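Side-chain contacts in branched-chain alpha-ketoacid decarboxylase (Lactococcus lactis, PDB 2VBF), which probably decarboxylates branched-chain and aromatic alpha-keto acids to aldehydes, using thiamine diphosphate and a magnesium ion: residues 219-224 with 348-353; 505-510 with 517-522. All coordinates share one frame; numbering follows the deposited sequence.

The two contacts belong to different domains of a thiamine diphosphate enzyme and follow one another along the chain. Contact 1 lies in the central domain, where helix 212-227 meets the loop after helix 343-348, on the flank of a mixed sheet that includes strands 298-302 and 323-326. Contact 2 lies in the C-terminal cofactor-binding domain, where the short helix 506-509 leans on strand 517-522, an outermost strand of a six-stranded parallel sheet. The centres of contact 1 and contact 2 are about 52 Å apart, on opposite sides of the chain's centre. Each joins a peripheral element to its own domain's sheet, away from the cofactor site, so they pack independently; contact 2 also borders the second subunit.

Contact 1: 219-224 with 348-353; sequences SKIEES and SSLSEL
Leu-350 is the first residue of 348-353 to meet 219-224: its CD2 lies 4.2 Å from CG2 of Ile-221, and the two side chains cross at about a right angle. The beta branch of Ile-221 suits this spot, since CG2, held anti to the backbone N, serves both leucines of the loop while the residue as a whole also packs on the sheet. After Leu-350 the chain makes a single 3-10 turn, in which the N of Leu-353 bonds to the O of Leu-350 at 3.1 Å, and this brings the second leucine round to the same helix. The fork of Leu-353 supplies two methyls: CD1 lies 4.3 Å from Ile-221 CG2, and both CD1 and CD2 meet CB of Glu-222 at 4.1 Å. CD2 also lies against the carboxylate group, 4.0 Å from Glu-222 OE1, with CD close by, while OE2 forms a salt bridge with Lys-226. Replacing Leu-353 with an alanine would probably open a gap beside Glu-222 CB and leave Ile-221 CG2 with Leu-350 alone to pack on from this segment. Behind the contact, Ile-221 packs on Leu-300 of strand 298-302 and on Ile-324 and Leu-326 of strand 323-326, while Leu-350 reaches Leu-302, Leu-218 of helix 212-227 and Phe-251 of helix 245-255.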
loop_
_atom_site.group_PDB
_atom_site.type_symbol
_atom_site.label_atom_id
_atom_site.label_comp_id
_atom_site.label_asym_id
_atom_site.label_seq_id
_atom_site.Cartn_x
_atom_site.Cartn_y
_atom_site.Cartn_z
ATOM N N SER A 219 -30.064 -27.228 -22.145
ATOM C CA SER A 219 -30.754 -27.717 -23.346
ATOM C C SER A 219 -30.523 -26.806 -24.546
ATOM O O SER A 219 -30.296 -27.284 -25.663
ATOM C CB SER A 219 -32.255 -27.858 -23.083
ATOM O OG SER A 219 -32.483 -28.891 -22.140
ATOM N N LYS A 220 -30.579 -25.497 -24.311
ATOM C CA LYS A 220 -30.317 -24.523 -25.370
ATOM C C LYS A 220 -28.851 -24.535 -25.813
ATOM O O LYS A 220 -28.555 -24.369 -27.002
ATOM C CB LYS A 220 -30.752 -23.117 -24.944
ATOM C CG LYS A 220 -32.134 -22.722 -25.468
ATOM C CD LYS A 220 -32.896 -21.855 -24.473
ATOM C CE LYS A 220 -33.923 -20.961 -25.163
ATOM N NZ LYS A 220 -34.810 -21.706 -26.109
ATOM N N ILE A 221 -27.933 -24.741 -24.870
ATOM C CA ILE A 221 -26.516 -24.866 -25.222
ATOM C C ILE A 221 -26.306 -26.120 -26.068
ATOM O O ILE A 221 -25.630 -26.079 -27.096
ATOM C CB ILE A 221 -25.609 -24.909 -23.976
ATOM C CG1 ILE A 221 -25.573 -23.533 -23.305
ATOM C CG2 ILE A 221 -24.196 -25.369 -24.352
ATOM C CD1 ILE A 221 -24.949 -23.541 -21.918
ATOM N N GLU A 222 -26.905 -27.226 -25.634
ATOM C CA GLU A 222 -26.813 -28.489 -26.362
ATOM C C GLU A 222 -27.343 -28.363 -27.786
ATOM O O GLU A 222 -26.666 -28.734 -28.736
ATOM C CB GLU A 222 -27.595 -29.572 -25.640
ATOM C CG GLU A 222 -27.444 -30.947 -26.263
ATOM C CD GLU A 222 -28.247 -32.002 -25.534
ATOM O OE1 GLU A 222 -29.105 -31.633 -24.700
ATOM O OE2 GLU A 222 -28.015 -33.198 -25.810
ATOM N N GLU A 223 -28.563 -27.848 -27.910
ATOM C CA GLU A 223 -29.205 -27.641 -29.210
ATOM C C GLU A 223 -28.323 -26.777 -30.109
ATOM O O GLU A 223 -28.042 -27.125 -31.265
ATOM C CB GLU A 223 -30.567 -26.976 -28.989
ATOM C CG GLU A 223 -31.337 -26.602 -30.248
ATOM C CD GLU A 223 -32.636 -25.874 -29.938
ATOM O OE1 GLU A 223 -32.694 -25.142 -28.920
ATOM O OE2 GLU A 223 -33.602 -26.024 -30.723
ATOM N N SER A 224 -27.871 -25.651 -29.558
ATOM C CA SER A 224 -27.049 -24.713 -30.311
ATOM C C SER A 224 -25.744 -25.342 -30.784
ATOM O O SER A 224 -25.327 -25.142 -31.925
ATOM C CB SER A 224 -26.760 -23.469 -29.473
ATOM O OG SER A 224 -27.963 -22.811 -29.127
ATOM N N SER A 348 -20.325 -27.182 -14.784
ATOM C CA SER A 348 -19.992 -28.563 -14.427
ATOM C C SER A 348 -20.986 -29.582 -15.002
ATOM O O SER A 348 -20.712 -30.782 -14.997
ATOM C CB SER A 348 -19.883 -28.724 -12.906
ATOM O OG SER A 348 -21.107 -28.431 -12.266
ATOM N N SER A 349 -22.127 -29.111 -15.505
ATOM C CA SER A 349 -23.108 -29.992 -16.147
ATOM C C SER A 349 -22.875 -30.121 -17.658
ATOM O O SER A 349 -23.607 -30.838 -18.347
ATOM C CB SER A 349 -24.534 -29.500 -15.874
ATOM O OG SER A 349 -24.758 -28.222 -16.446
ATOM N N LEU A 350 -21.856 -29.437 -18.180
ATOM C CA LEU A 350 -21.582 -29.475 -19.620
ATOM C C LEU A 350 -21.190 -30.873 -20.108
ATOM O O LEU A 350 -21.532 -31.251 -21.229
ATOM C CB LEU A 350 -20.503 -28.461 -20.007
ATOM C CG LEU A 350 -20.923 -26.988 -20.007
ATOM C CD1 LEU A 350 -19.715 -26.102 -20.309
ATOM C CD2 LEU A 350 -22.060 -26.715 -21.002
ATOM N N SER A 351 -20.483 -31.642 -19.280
ATOM C CA SER A 351 -20.088 -33.001 -19.680
ATOM C C SER A 351 -21.183 -34.061 -19.420
ATOM O O SER A 351 -20.974 -35.241 -19.693
ATOM C CB SER A 351 -18.732 -33.397 -19.069
ATOM O OG SER A 351 -17.654 -32.926 -19.875
ATOM N N GLU A 352 -22.340 -33.641 -18.909
ATOM C CA GLU A 352 -23.567 -34.443 -19.009
ATOM C C GLU A 352 -24.073 -34.466 -20.455
ATOM O O GLU A 352 -24.874 -35.337 -20.822
ATOM C CB GLU A 352 -24.703 -33.867 -18.156
ATOM C CG GLU A 352 -24.601 -34.048 -16.642
ATOM C CD GLU A 352 -25.738 -33.334 -15.904
ATOM O OE1 GLU A 352 -26.817 -33.118 -16.512
ATOM O OE2 GLU A 352 -25.554 -32.983 -14.710
ATOM N N LEU A 353 -23.659 -33.477 -21.251
ATOM C CA LEU A 353 -24.111 -33.368 -22.631
ATOM C C LEU A 353 -23.336 -34.363 -23.469
ATOM O O LEU A 353 -22.101 -34.388 -23.452
ATOM C CB LEU A 353 -23.923 -31.950 -23.186
ATOM C CG LEU A 353 -24.586 -30.808 -22.407
ATOM C CD1 LEU A 353 -24.376 -29.496 -23.140
ATOM C CD2 LEU A 353 -26.071 -31.054 -22.182
#

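Contact 2: 505-510 with 517-522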
loop_
_atom_site.group_PDB
_atom_site.type_symbol
_atom_site.label_atom_id
_atom_site.label_comp_id
_atom_site.label_asym_id
_atom_site.label_seq_id
_atom_site.Cartn_x
_atom_site.Cartn_y
_atom_site.Cartn_z
ATOM N N LYS A 505 21.962 -8.072 -8.101
ATOM C CA LYS A 505 22.575 -8.133 -6.781
ATOM C C LYS A 505 21.567 -8.101 -5.627
ATOM O O LYS A 505 21.952 -8.209 -4.462
ATOM C CB LYS A 505 23.578 -6.984 -6.628
ATOM C CG LYS A 505 24.665 -6.936 -7.699
ATOM C CD LYS A 505 25.424 -8.247 -7.850
ATOM C CE LYS A 505 26.462 -8.134 -8.964
ATOM N NZ LYS A 505 27.255 -9.389 -9.119
ATOM N N LEU A 506 20.276 -7.984 -5.936
ATOM C CA LEU A 506 19.257 -7.960 -4.888
ATOM C C LEU A 506 19.244 -9.201 -3.969
ATOM O O LEU A 506 19.250 -9.060 -2.742
ATOM C CB LEU A 506 17.865 -7.674 -5.495
ATOM C CG LEU A 506 17.677 -6.219 -5.951
ATOM C CD1 LEU A 506 16.466 -6.091 -6.880
ATOM C CD2 LEU A 506 17.560 -5.249 -4.743
ATOM N N PRO A 507 19.194 -10.422 -4.544
ATOM C CA PRO A 507 19.150 -11.583 -3.644
ATOM C C PRO A 507 20.297 -11.622 -2.628
ATOM O O PRO A 507 20.061 -11.859 -1.450
ATOM C CB PRO A 507 19.184 -12.777 -4.604
ATOM C CG PRO A 507 18.607 -12.225 -5.906
ATOM C CD PRO A 507 19.130 -10.816 -5.965
ATOM N N GLU A 508 21.525 -11.361 -3.068
ATOM C CA GLU A 508 22.673 -11.332 -2.151
ATOM C C GLU A 508 22.462 -10.304 -1.040
ATOM O O GLU A 508 22.688 -10.582 0.141
ATOM C CB GLU A 508 23.954 -10.993 -2.921
ATOM C CG GLU A 508 25.199 -10.923 -2.071
ATOM C CD GLU A 508 26.426 -10.510 -2.875
ATOM O OE1 GLU A 508 26.337 -9.531 -3.653
ATOM O OE2 GLU A 508 27.485 -11.157 -2.716
ATOM N N THR A 509 22.033 -9.107 -1.433
ATOM C CA THR A 509 21.841 -8.017 -0.485
ATOM C C THR A 509 20.715 -8.330 0.513
ATOM O O THR A 509 20.775 -7.918 1.668
ATOM C CB THR A 509 21.595 -6.694 -1.233
ATOM O OG1 THR A 509 22.780 -6.347 -1.955
ATOM C CG2 THR A 509 21.239 -5.559 -0.280
ATOM N N PHE A 510 19.726 -9.105 0.068
ATOM C CA PHE A 510 18.589 -9.489 0.900
ATOM C C PHE A 510 18.824 -10.804 1.662
ATOM O O PHE A 510 17.890 -11.347 2.271
ATOM C CB PHE A 510 17.312 -9.555 0.042
ATOM C CG PHE A 510 16.720 -8.205 -0.277
ATOM C CD1 PHE A 510 17.451 -7.237 -0.946
ATOM C CD2 PHE A 510 15.412 -7.906 0.081
ATOM C CE1 PHE A 510 16.898 -5.992 -1.245
ATOM C CE2 PHE A 510 14.869 -6.666 -0.211
ATOM C CZ PHE A 510 15.612 -5.707 -0.874
ATOM N N VAL A 517 19.836 -18.960 -4.190
ATOM C CA VAL A 517 19.525 -18.166 -5.379
ATOM C C VAL A 517 20.724 -18.052 -6.308
ATOM O O VAL A 517 21.824 -17.703 -5.860
ATOM C CB VAL A 517 19.085 -16.734 -5.014
ATOM C CG1 VAL A 517 18.580 -16.004 -6.265
ATOM C CG2 VAL A 517 18.017 -16.770 -3.926
ATOM N N VAL A 518 20.498 -18.337 -7.586
ATOM C CA VAL A 518 21.476 -18.091 -8.643
ATOM C C VAL A 518 21.087 -16.820 -9.402
ATOM O O VAL A 518 19.999 -16.743 -10.006
ATOM C CB VAL A 518 21.544 -19.262 -9.628
ATOM C CG1 VAL A 518 22.575 -18.979 -10.709
ATOM C CG2 VAL A 518 21.869 -20.561 -8.885
ATOM N N SER A 519 21.981 -15.836 -9.386
ATOM C CA SER A 519 21.730 -14.553 -10.044
ATOM C C SER A 519 22.569 -14.375 -11.304
ATOM O O SER A 519 23.736 -14.773 -11.338
ATOM C CB SER A 519 21.975 -13.408 -9.063
ATOM O OG SER A 519 21.128 -13.555 -7.928
ATOM N N LYS A 520 21.962 -13.762 -12.321
ATOM C CA LYS A 520 22.538 -13.631 -13.654
ATOM C C LYS A 520 22.213 -12.281 -14.272
ATOM O O LYS A 520 21.171 -11.711 -13.977
ATOM C CB LYS A 520 21.958 -14.689 -14.600
ATOM C CG LYS A 520 22.082 -16.120 -14.155
ATOM C CD LYS A 520 23.499 -16.622 -14.288
ATOM C CE LYS A 520 23.558 -18.127 -14.087
ATOM N NZ LYS A 520 24.947 -18.628 -14.245
ATOM N N ILE A 521 23.087 -11.804 -15.159
ATOM C CA ILE A 521 22.754 -10.704 -16.072
ATOM C C ILE A 521 22.833 -11.221 -17.515
ATOM O O ILE A 521 23.834 -11.806 -17.911
ATOM C CB ILE A 521 23.683 -9.481 -15.916
ATOM C CG1 ILE A 521 23.607 -8.913 -14.498
ATOM C CG2 ILE A 521 23.310 -8.405 -16.918
ATOM C CD1 ILE A 521 24.412 -7.618 -14.300
ATOM N N VAL A 522 21.772 -11.001 -18.288
ATOM C CA VAL A 522 21.649 -11.527 -19.655
ATOM C C VAL A 522 21.447 -10.382 -20.644
ATOM O O VAL A 522 20.557 -9.551 -20.459
ATOM C CB VAL A 522 20.468 -12.533 -19.761
ATOM C CG1 VAL A 522 20.162 -12.879 -21.223
ATOM C CG2 VAL A 522 20.763 -13.782 -18.945
HETATM O O HOH W 1 22.538 -11.485 -5.861
#
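Pro-507 turns its ring to strand 517-522, where Val-517 and Ser-519 receive it. Its CB meets the valine first, 3.7 Å from Val-517 CG1, the valine lying roughly perpendicular to the proline side chain. Next along the ring, CG is shared: it lies 3.8 Å from the same methyl and 3.5 Å from Ser-519 OG. CD, the last carbon before the ring closes on the backbone N, stands 3.9 Å from that hydroxyl. A proline suits the first turn of helix 506-509, where its missing N-H costs no helical bond, and its compact ring gives the strand an apolar surface. Val-517 answers with CG1, which a chi1 of -172° places anti to the backbone N. Ser-519 is small enough to sit beside the ring; its rotamer, with OG beside the backbone N, carries the hydroxyl to Pro-507 CG and to a water, which it bonds at 3.2 Å. That water accepts from Glu-508 N at 3.0 Å, so a polar bridge links the beginning of the helix to the strand alongside the apolar contact. Pro-507 also packs on Trp-544 of strand 542-548, to which strand 517-522 is hydrogen-bonded in the parallel sheet. Thr-509 bonds through OG1 to Thr-509 of the second subunit, so the helix packs on the sheet edge through Pro-507 and joins the subunit interface through Thr-509.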